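Local coordinates for protein bacterial leucyl aminopeptidase (Legionella pneumophila, PDB 6ESL) that probably removes amino acids, leucine among them, from the N-termini of peptides as a secreted, zinc-dependent aminopeptidase of the M28 family, at residues 22-27 with 72-77; 173-178 with 193-198. All blocks are in the same frame, centred on the assembly; numbering follows the deposited sequence.

Contact 1 (22-27 with 72-77) and contact 2 (173-178 with 193-198) are both antiparallel strand pairings, but they belong to different sheets. Their centres lie 53 Å apart, with nearest atoms about 37 Å apart, on opposite sides of the chain's centre. Contact 1 adds the edge strand 73-74 to the small four-stranded N-terminal sheet and meets the second subunit; contact 2 pairs the open ends of the outer hairpin of the eight-stranded mixed sheet of the peptidase domain and touches no other chain. Neither contains a zinc ligand: H209, D222, E257 and D284 hold the metals, H209 ending strand 203-209 of the same sheet as contact 2.

Contact 1: 22-27 with 72-77; sequences EQLQVP and FVNVSH
N74 has CG anti to its backbone N (chi1 -161°), and E22 sends an extended chain from a CG anti to its carbonyl carbon (chi1 -51°); the two side chains cross at about a right angle. N74 ND2 donates to E22 OE2 at 2.9 Å, nearly in its own amide plane but from above the carboxylate plane. N74 OD1 accepts hydrogen bonds from S76 OG, at 2.8 Å on a lone pair, and from S76 N, which closes an Asx turn. S76 OG in turn accepts a bond from Q23 N at 3.0 Å, and V75 N reaches Q23 O at 2.7 Å, so the turn grips strand 21-27.

Beyond it the register is antiparallel: Q25 and V73 form a hydrogen-bonded pair, with Q25 N to V73 O at 2.8 Å nearly along the C=O axis and V73 N returning to Q25 O at 3.0 Å. L24 faces N74 in a non-hydrogen-bonded pair. On the face carrying L24 and N74, L24 CD1 sits over one face of the F72 ring, 4.2 Å from its centroid and 15° off the normal, a CH-pi contact. A water lies within hydrogen-bonding reach of both Q23 OE1 and S76 O, while Q23 NE2 bonds D51.

Helix 57-67 packs against L24 and F72. From the second subunit, R258 forms a salt bridge with E22 OE1 and Y186 a hydrogen bond with OE2. N74 ND2 also bonds R258 O of that subunit. The buried E22 carboxylate thus has partners from both chains, which should stabilise its charged form and link strand 21-27 to the second subunit.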
ATOM      1  N   GLU B  22      28.168 -17.493 -13.557  1.00 44.39           N
ATOM      2  CA  GLU B  22      27.397 -16.432 -12.942  1.00 41.01           C
ATOM      3  C   GLU B  22      26.802 -16.885 -11.625  1.00 39.13           C
ATOM      4  O   GLU B  22      26.601 -18.064 -11.384  1.00 40.89           O
ATOM      5  CB  GLU B  22      26.290 -15.916 -13.893  1.00 39.48           C
ATOM      6  CG  GLU B  22      26.776 -15.547 -15.292  1.00 39.55           C
ATOM      7  CD  GLU B  22      25.756 -14.816 -16.164  1.00 37.73           C
ATOM      8  OE1 GLU B  22      25.321 -15.445 -17.121  1.00 38.19           O
ATOM      9  OE2 GLU B  22      25.528 -13.635 -15.936  1.00 35.92           O
ATOM     10  N   GLN B  23      26.646 -15.963 -10.738  1.00 37.69           N
ATOM     11  CA  GLN B  23      26.021 -16.184  -9.486  1.00 37.35           C
ATOM     12  C   GLN B  23      24.634 -15.533  -9.464  1.00 36.61           C
ATOM     13  O   GLN B  23      24.439 -14.294  -9.714  1.00 36.25           O
ATOM     14  CB  GLN B  23      26.857 -15.678  -8.338  1.00 37.51           C
ATOM     15  CG  GLN B  23      28.283 -16.361  -8.364  1.00 39.52           C
ATOM     16  CD  GLN B  23      29.236 -15.781  -9.435  1.00 39.42           C
ATOM     17  OE1 GLN B  23      29.310 -14.540  -9.522  1.00 39.93           O
ATOM     18  NE2 GLN B  23      29.789 -16.577 -10.239  1.00 38.60           N
ATOM     19  N   LEU B  24      23.691 -16.389  -9.049  1.00 36.20           N
ATOM     20  CA  LEU B  24      22.237 -16.016  -8.954  1.00 35.20           C
ATOM     21  C   LEU B  24      21.728 -16.190  -7.564  1.00 34.17           C
ATOM     22  O   LEU B  24      22.037 -17.240  -6.937  1.00 35.20           O
ATOM     23  CB  LEU B  24      21.476 -16.905  -9.887  1.00 35.63           C
ATOM     24  CG  LEU B  24      21.971 -16.982 -11.312  1.00 36.38           C
ATOM     25  CD1 LEU B  24      21.103 -17.897 -12.122  1.00 36.89           C
ATOM     26  CD2 LEU B  24      22.020 -15.566 -11.901  1.00 35.96           C
ATOM     27  N   GLN B  25      20.971 -15.206  -7.091  1.00 33.13           N
ATOM     28  CA  GLN B  25      20.217 -15.293  -5.860  1.00 33.48           C
ATOM     29  C   GLN B  25      18.821 -15.812  -6.216  1.00 33.86           C
ATOM     30  O   GLN B  25      18.144 -15.175  -7.031  1.00 31.83           O
ATOM     31  CB  GLN B  25      20.128 -14.035  -5.072  1.00 33.09           C
ATOM     32  CG  GLN B  25      19.514 -14.209  -3.701  1.00 34.46           C
ATOM     33  CD  GLN B  25      19.705 -12.986  -2.769  1.00 34.78           C
ATOM     34  OE1 GLN B  25      18.831 -12.657  -1.957  1.00 37.97           O
ATOM     35  NE2 GLN B  25      20.817 -12.278  -2.947  1.00 34.87           N
ATOM     36  N   VAL B  26      18.489 -16.999  -5.661  1.00 33.85           N
ATOM     37  CA  VAL B  26      17.313 -17.747  -6.024  1.00 35.44           C
ATOM     38  C   VAL B  26      16.434 -18.003  -4.770  1.00 35.05           C
ATOM     39  O   VAL B  26      16.947 -18.503  -3.726  1.00 36.25           O
ATOM     40  CB  VAL B  26      17.757 -19.024  -6.690  1.00 39.00           C
ATOM     41  CG1 VAL B  26      16.600 -19.799  -7.283  1.00 42.17           C
ATOM     42  CG2 VAL B  26      18.701 -18.747  -7.856  1.00 40.79           C
ATOM     43  N   PRO B  27      15.136 -17.735  -4.865  1.00 34.91           N
ATOM     44  CA  PRO B  27      14.222 -18.183  -3.772  1.00 35.78           C
ATOM     45  C   PRO B  27      14.250 -19.675  -3.550  1.00 36.94           C
ATOM     46  O   PRO B  27      14.400 -20.487  -4.501  1.00 36.03           O
ATOM     47  CB  PRO B  27      12.808 -17.777  -4.297  1.00 34.99           C
ATOM     48  CG  PRO B  27      13.083 -16.846  -5.439  1.00 33.87           C
ATOM     49  CD  PRO B  27      14.400 -17.169  -6.013  1.00 33.98           C
ATOM     50  N   PHE B  72      14.835 -14.689 -10.359  1.00 37.54           N
ATOM     51  CA  PHE B  72      16.177 -14.688  -9.703  1.00 35.73           C
ATOM     52  C   PHE B  72      16.817 -13.323  -9.938  1.00 35.70           C
ATOM     53  O   PHE B  72      16.413 -12.569 -10.827  1.00 31.31           O
ATOM     54  CB  PHE B  72      16.982 -15.847 -10.142  1.00 36.08           C
ATOM     55  CG  PHE B  72      17.238 -15.888 -11.625  1.00 37.10           C
ATOM     56  CD1 PHE B  72      18.208 -15.055 -12.215  1.00 37.32           C
ATOM     57  CD2 PHE B  72      16.597 -16.800 -12.440  1.00 38.36           C
ATOM     58  CE1 PHE B  72      18.457 -15.076 -13.556  1.00 36.18           C
ATOM     59  CE2 PHE B  72      16.877 -16.849 -13.817  1.00 38.61           C
ATOM     60  CZ  PHE B  72      17.770 -15.944 -14.360  1.00 38.02           C
ATOM     61  N   VAL B  73      17.807 -13.020  -9.075  1.00 35.11           N
ATOM     62  CA  VAL B  73      18.600 -11.791  -9.239  1.00 34.78           C
ATOM     63  C   VAL B  73      20.020 -12.207  -9.527  1.00 34.43           C
ATOM     64  O   VAL B  73      20.561 -13.079  -8.849  1.00 36.15           O
ATOM     65  CB  VAL B  73      18.455 -10.881  -8.018  1.00 35.94           C
ATOM     66  CG1 VAL B  73      19.430  -9.673  -8.141  1.00 37.13           C
ATOM     67  CG2 VAL B  73      17.029 -10.383  -7.900  1.00 36.17           C
ATOM     68  N   ASN B  74      20.601 -11.679 -10.589  1.00 32.99           N
ATOM     69  CA  ASN B  74      22.012 -11.900 -10.937  1.00 33.52           C
ATOM     70  C   ASN B  74      22.873 -11.091 -10.001  1.00 34.26           C
ATOM     71  O   ASN B  74      22.801  -9.871  -9.969  1.00 33.20           O
ATOM     72  CB  ASN B  74      22.269 -11.535 -12.394  1.00 33.23           C
ATOM     73  CG  ASN B  74      23.506 -12.134 -12.938  1.00 33.49           C
ATOM     74  OD1 ASN B  74      24.516 -12.058 -12.248  1.00 35.08           O
ATOM     75  ND2 ASN B  74      23.475 -12.783 -14.086  1.00 32.41           N
ATOM     76  N   VAL B  75      23.630 -11.779  -9.140  1.00 37.70           N
ATOM     77  CA  VAL B  75      24.478 -11.064  -8.119  1.00 37.92           C
ATOM     78  C   VAL B  75      25.980 -11.127  -8.505  1.00 41.07           C
ATOM     79  O   VAL B  75      26.833 -10.828  -7.691  1.00 45.71           O
ATOM     80  CB  VAL B  75      24.210 -11.567  -6.673  1.00 36.66           C
ATOM     81  CG1 VAL B  75      22.797 -11.247  -6.278  1.00 34.92           C
ATOM     82  CG2 VAL B  75      24.587 -13.068  -6.509  1.00 36.72           C
ATOM     83  N   SER B  76      26.311 -11.558  -9.696  1.00 42.61           N
ATOM     84  CA  SER B  76      27.684 -11.686 -10.090  1.00 46.14           C
ATOM     85  C   SER B  76      28.465 -10.377  -9.908  1.00 50.31           C
ATOM     86  O   SER B  76      29.626 -10.396  -9.410  1.00 53.03           O
ATOM     87  CB  SER B  76      27.803 -12.077 -11.528  1.00 46.88           C
ATOM     88  OG  SER B  76      27.057 -13.210 -11.903  1.00 47.26           O
ATOM     89  N   HIS B  77      27.854  -9.256 -10.300  1.00 51.69           N
ATOM     90  CA  HIS B  77      28.519  -7.951 -10.188  1.00 55.70           C
ATOM     91  C   HIS B  77      28.942  -7.690  -8.738  1.00 53.75           C
ATOM     92  O   HIS B  77      29.999  -7.149  -8.488  1.00 54.76           O
ATOM     93  CB  HIS B  77      27.662  -6.773 -10.751  1.00 57.23           C
ATOM     94  CG  HIS B  77      28.397  -5.446 -10.809  1.00 64.43           C
ATOM     95  ND1 HIS B  77      29.691  -5.308 -11.304  1.00 69.77           N
ATOM     96  CD2 HIS B  77      28.015  -4.194 -10.438  1.00 67.56           C
ATOM     97  CE1 HIS B  77      30.076  -4.045 -11.223  1.00 69.10           C
ATOM     98  NE2 HIS B  77      29.077  -3.349 -10.701  1.00 71.45           N
TER
HETATM   99  O   HOH W   1      31.107 -12.731 -10.026  1.00 42.30           O

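Contact 2: 173-178 with 193-198; sequences RTDTST and TVIGKD
The beta hairpin of strands 176-183 and 188-195, at the outer edge of the mixed sheet in this M28 peptidase domain, is joined here at its open end. Segments 176-178 and 193-195 run antiparallel, their axes 172° apart. S177 and V194 are the hydrogen-bonded pair: V194 N approaches S177 O at 2.9 Å, nearly along the C=O axis, while S177 N to V194 O is longer at 3.2 Å. T176 with I195, and T178 with T193, are the flanking non-hydrogen-bonded pairs.

Past I195 the chain turns at G196, whose positive phi (95°) would press a CB against the preceding carbonyl oxygen. The turn directs two successive amides at D175 O. K197 N meets D175 O in the carbonyl plane, whereas G196 N, 2.8 Å from D175 O, comes in from above that plane, so one oxygen closes the end of the ladder.

The side chains divide between two faces. On that of T176 and I195, T176 CG2 lies alongside I195 CG1 at 3.7 Å, both pointing the same way, and L238 of helix 220-239 covers them. On the other, S177 CB meets V194 CG1 at 3.7 Å, and the extended aliphatic chain of K197 passes by D175 O and T176 O.

R173, bent at chi2 (84°), returns to grip D175 side-on in a salt bridge: NE reaches OD1 at 2.7 Å and NH2 takes the syn lone pair of OD2. Its NH1 bonds the carbonyl oxygens of S240 and T242, which further fixes the guanidinium. Over one face of that group, crossing the arginine at about a right angle, I195 rests its CG2 methyl 3.5 Å from R173 NH2.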
ATOM      1  N   ARG B 173     -31.425 -14.277  16.084  1.00 69.31           N
ATOM      2  CA  ARG B 173     -30.078 -14.771  15.811  1.00 70.54           C
ATOM      3  C   ARG B 173     -29.657 -15.488  17.109  1.00 74.27           C
ATOM      4  O   ARG B 173     -29.697 -14.875  18.188  1.00 78.83           O
ATOM      5  CB  ARG B 173     -29.152 -13.608  15.434  1.00 66.38           C
ATOM      6  CG  ARG B 173     -27.856 -14.072  14.842  1.00 64.78           C
ATOM      7  CD  ARG B 173     -27.885 -14.369  13.342  1.00 64.78           C
ATOM      8  NE  ARG B 173     -26.642 -15.065  13.021  1.00 64.23           N
ATOM      9  CZ  ARG B 173     -26.118 -15.289  11.806  1.00 64.94           C
ATOM     10  NH1 ARG B 173     -26.678 -14.812  10.688  1.00 65.34           N
ATOM     11  NH2 ARG B 173     -24.968 -15.970  11.705  1.00 65.08           N
ATOM     12  N   THR B 174     -29.318 -16.779  17.018  1.00 74.65           N
ATOM     13  CA  THR B 174     -29.039 -17.632  18.210  1.00 74.67           C
ATOM     14  C   THR B 174     -27.547 -17.968  18.350  1.00 71.73           C
ATOM     15  O   THR B 174     -27.177 -18.641  19.285  1.00 71.70           O
ATOM     16  CB  THR B 174     -29.764 -19.011  18.132  1.00 78.22           C
ATOM     17  OG1 THR B 174     -29.171 -19.757  17.064  1.00 80.54           O
ATOM     18  CG2 THR B 174     -31.254 -18.872  17.892  1.00 79.81           C
ATOM     19  N   ASP B 175     -26.685 -17.486  17.463  1.00 68.17           N
ATOM     20  CA  ASP B 175     -25.276 -17.887  17.508  1.00 66.58           C
ATOM     21  C   ASP B 175     -24.381 -16.697  17.991  1.00 62.46           C
ATOM     22  O   ASP B 175     -23.209 -16.606  17.642  1.00 61.56           O
ATOM     23  CB  ASP B 175     -24.831 -18.512  16.160  1.00 66.54           C
ATOM     24  CG  ASP B 175     -24.770 -17.487  14.988  1.00 65.39           C
ATOM     25  OD1 ASP B 175     -25.452 -16.425  15.083  1.00 65.43           O
ATOM     26  OD2 ASP B 175     -24.048 -17.776  13.972  1.00 60.87           O
ATOM     27  N   THR B 176     -24.970 -15.835  18.819  1.00 60.82           N
ATOM     28  CA  THR B 176     -24.318 -14.649  19.303  1.00 58.12           C
ATOM     29  C   THR B 176     -23.919 -14.706  20.775  1.00 58.77           C
ATOM     30  O   THR B 176     -24.428 -15.497  21.549  1.00 57.23           O
ATOM     31  CB  THR B 176     -25.137 -13.323  19.112  1.00 56.03           C
ATOM     32  OG1 THR B 176     -26.395 -13.370  19.766  1.00 53.13           O
ATOM     33  CG2 THR B 176     -25.256 -12.945  17.671  1.00 56.27           C
ATOM     34  N   SER B 177     -23.002 -13.836  21.139  1.00 54.38           N
ATOM     35  CA  SER B 177     -22.474 -13.806  22.467  1.00 56.31           C
ATOM     36  C   SER B 177     -21.777 -12.462  22.671  1.00 52.13           C
ATOM     37  O   SER B 177     -21.240 -11.846  21.721  1.00 46.52           O
ATOM     38  CB  SER B 177     -21.516 -15.000  22.660  1.00 59.38           C
ATOM     39  OG  SER B 177     -20.911 -14.959  23.917  1.00 61.76           O
ATOM     40  N   THR B 178     -21.893 -11.957  23.900  1.00 50.94           N
ATOM     41  CA  THR B 178     -21.262 -10.721  24.282  1.00 50.97           C
ATOM     42  C   THR B 178     -20.385 -10.863  25.514  1.00 52.05           C
ATOM     43  O   THR B 178     -20.696 -11.616  26.401  1.00 54.39           O
ATOM     44  CB  THR B 178     -22.285  -9.646  24.532  1.00 48.92           C
ATOM     45  OG1 THR B 178     -23.001  -9.939  25.710  1.00 51.27           O
ATOM     46  CG2 THR B 178     -23.203  -9.517  23.314  1.00 48.97           C
ATOM     47  N   THR B 193     -18.336  -8.360  20.992  1.00 40.09           N
ATOM     48  CA  THR B 193     -19.543  -9.033  20.533  1.00 42.95           C
ATOM     49  C   THR B 193     -19.148 -10.007  19.435  1.00 43.42           C
ATOM     50  O   THR B 193     -18.126  -9.823  18.775  1.00 41.83           O
ATOM     51  CB  THR B 193     -20.576  -8.035  19.983  1.00 41.99           C
ATOM     52  OG1 THR B 193     -20.156  -7.567  18.696  1.00 42.54           O
ATOM     53  CG2 THR B 193     -20.724  -6.850  20.925  1.00 41.06           C
ATOM     54  N   VAL B 194     -19.954 -11.044  19.235  1.00 44.77           N
ATOM     55  CA  VAL B 194     -19.616 -12.059  18.234  1.00 45.80           C
ATOM     56  C   VAL B 194     -20.842 -12.665  17.616  1.00 47.12           C
ATOM     57  O   VAL B 194     -21.832 -12.934  18.345  1.00 49.24           O
ATOM     58  CB  VAL B 194     -18.637 -13.147  18.774  1.00 48.37           C
ATOM     59  CG1 VAL B 194     -19.227 -13.956  19.922  1.00 52.31           C
ATOM     60  CG2 VAL B 194     -18.118 -14.037  17.655  1.00 48.38           C
ATOM     61  N   ILE B 195     -20.782 -12.849  16.293  1.00 47.77           N
ATOM     62  CA  ILE B 195     -21.826 -13.528  15.523  1.00 51.67           C
ATOM     63  C   ILE B 195     -21.188 -14.766  14.947  1.00 52.88           C
ATOM     64  O   ILE B 195     -20.292 -14.638  14.120  1.00 49.35           O
ATOM     65  CB  ILE B 195     -22.436 -12.640  14.418  1.00 50.24           C
ATOM     66  CG1 ILE B 195     -23.095 -11.416  15.065  1.00 49.23           C
ATOM     67  CG2 ILE B 195     -23.539 -13.391  13.656  1.00 52.73           C
ATOM     68  CD1 ILE B 195     -23.226 -10.229  14.123  1.00 49.29           C
ATOM     69  N   GLY B 196     -21.659 -15.952  15.398  1.00 54.57           N
ATOM     70  CA  GLY B 196     -21.012 -17.232  15.059  1.00 56.06           C
ATOM     71  C   GLY B 196     -20.030 -17.666  16.137  1.00 57.24           C
ATOM     72  O   GLY B 196     -18.875 -18.066  15.847  1.00 58.31           O
ATOM     73  N   LYS B 197     -20.490 -17.598  17.381  1.00 61.15           N
ATOM     74  CA  LYS B 197     -19.660 -17.828  18.568  1.00 63.84           C
ATOM     75  C   LYS B 197     -18.923 -19.155  18.588  1.00 68.10           C
ATOM     76  O   LYS B 197     -17.833 -19.211  19.128  1.00 67.29           O
ATOM     77  CB  LYS B 197     -20.470 -17.719  19.833  1.00 65.71           C
ATOM     78  CG  LYS B 197     -21.402 -18.910  20.054  1.00 70.67           C
ATOM     79  CD  LYS B 197     -22.525 -18.592  21.020  1.00 72.79           C
ATOM     80  CE  LYS B 197     -23.190 -19.866  21.537  1.00 77.96           C
ATOM     81  NZ  LYS B 197     -23.892 -19.613  22.801  1.00 79.04           N
ATOM     82  N   ASP B 198     -19.511 -20.201  18.001  1.00 72.47           N
ATOM     83  CA  ASP B 198     -18.884 -21.540  17.974  1.00 75.37           C
ATOM     84  C   ASP B 198     -17.993 -21.871  16.777  1.00 75.24           C
ATOM     85  O   ASP B 198     -17.427 -22.947  16.727  1.00 77.63           O
ATOM     86  CB  ASP B 198     -19.946 -22.637  18.190  1.00 78.34           C
ATOM     87  CG  ASP B 198     -20.664 -22.462  19.494  1.00 79.14           C
ATOM     88  OD1 ASP B 198     -19.928 -22.222  20.472  1.00 79.41           O
ATOM     89  OD2 ASP B 198     -21.925 -22.493  19.561  1.00 80.08           O
TER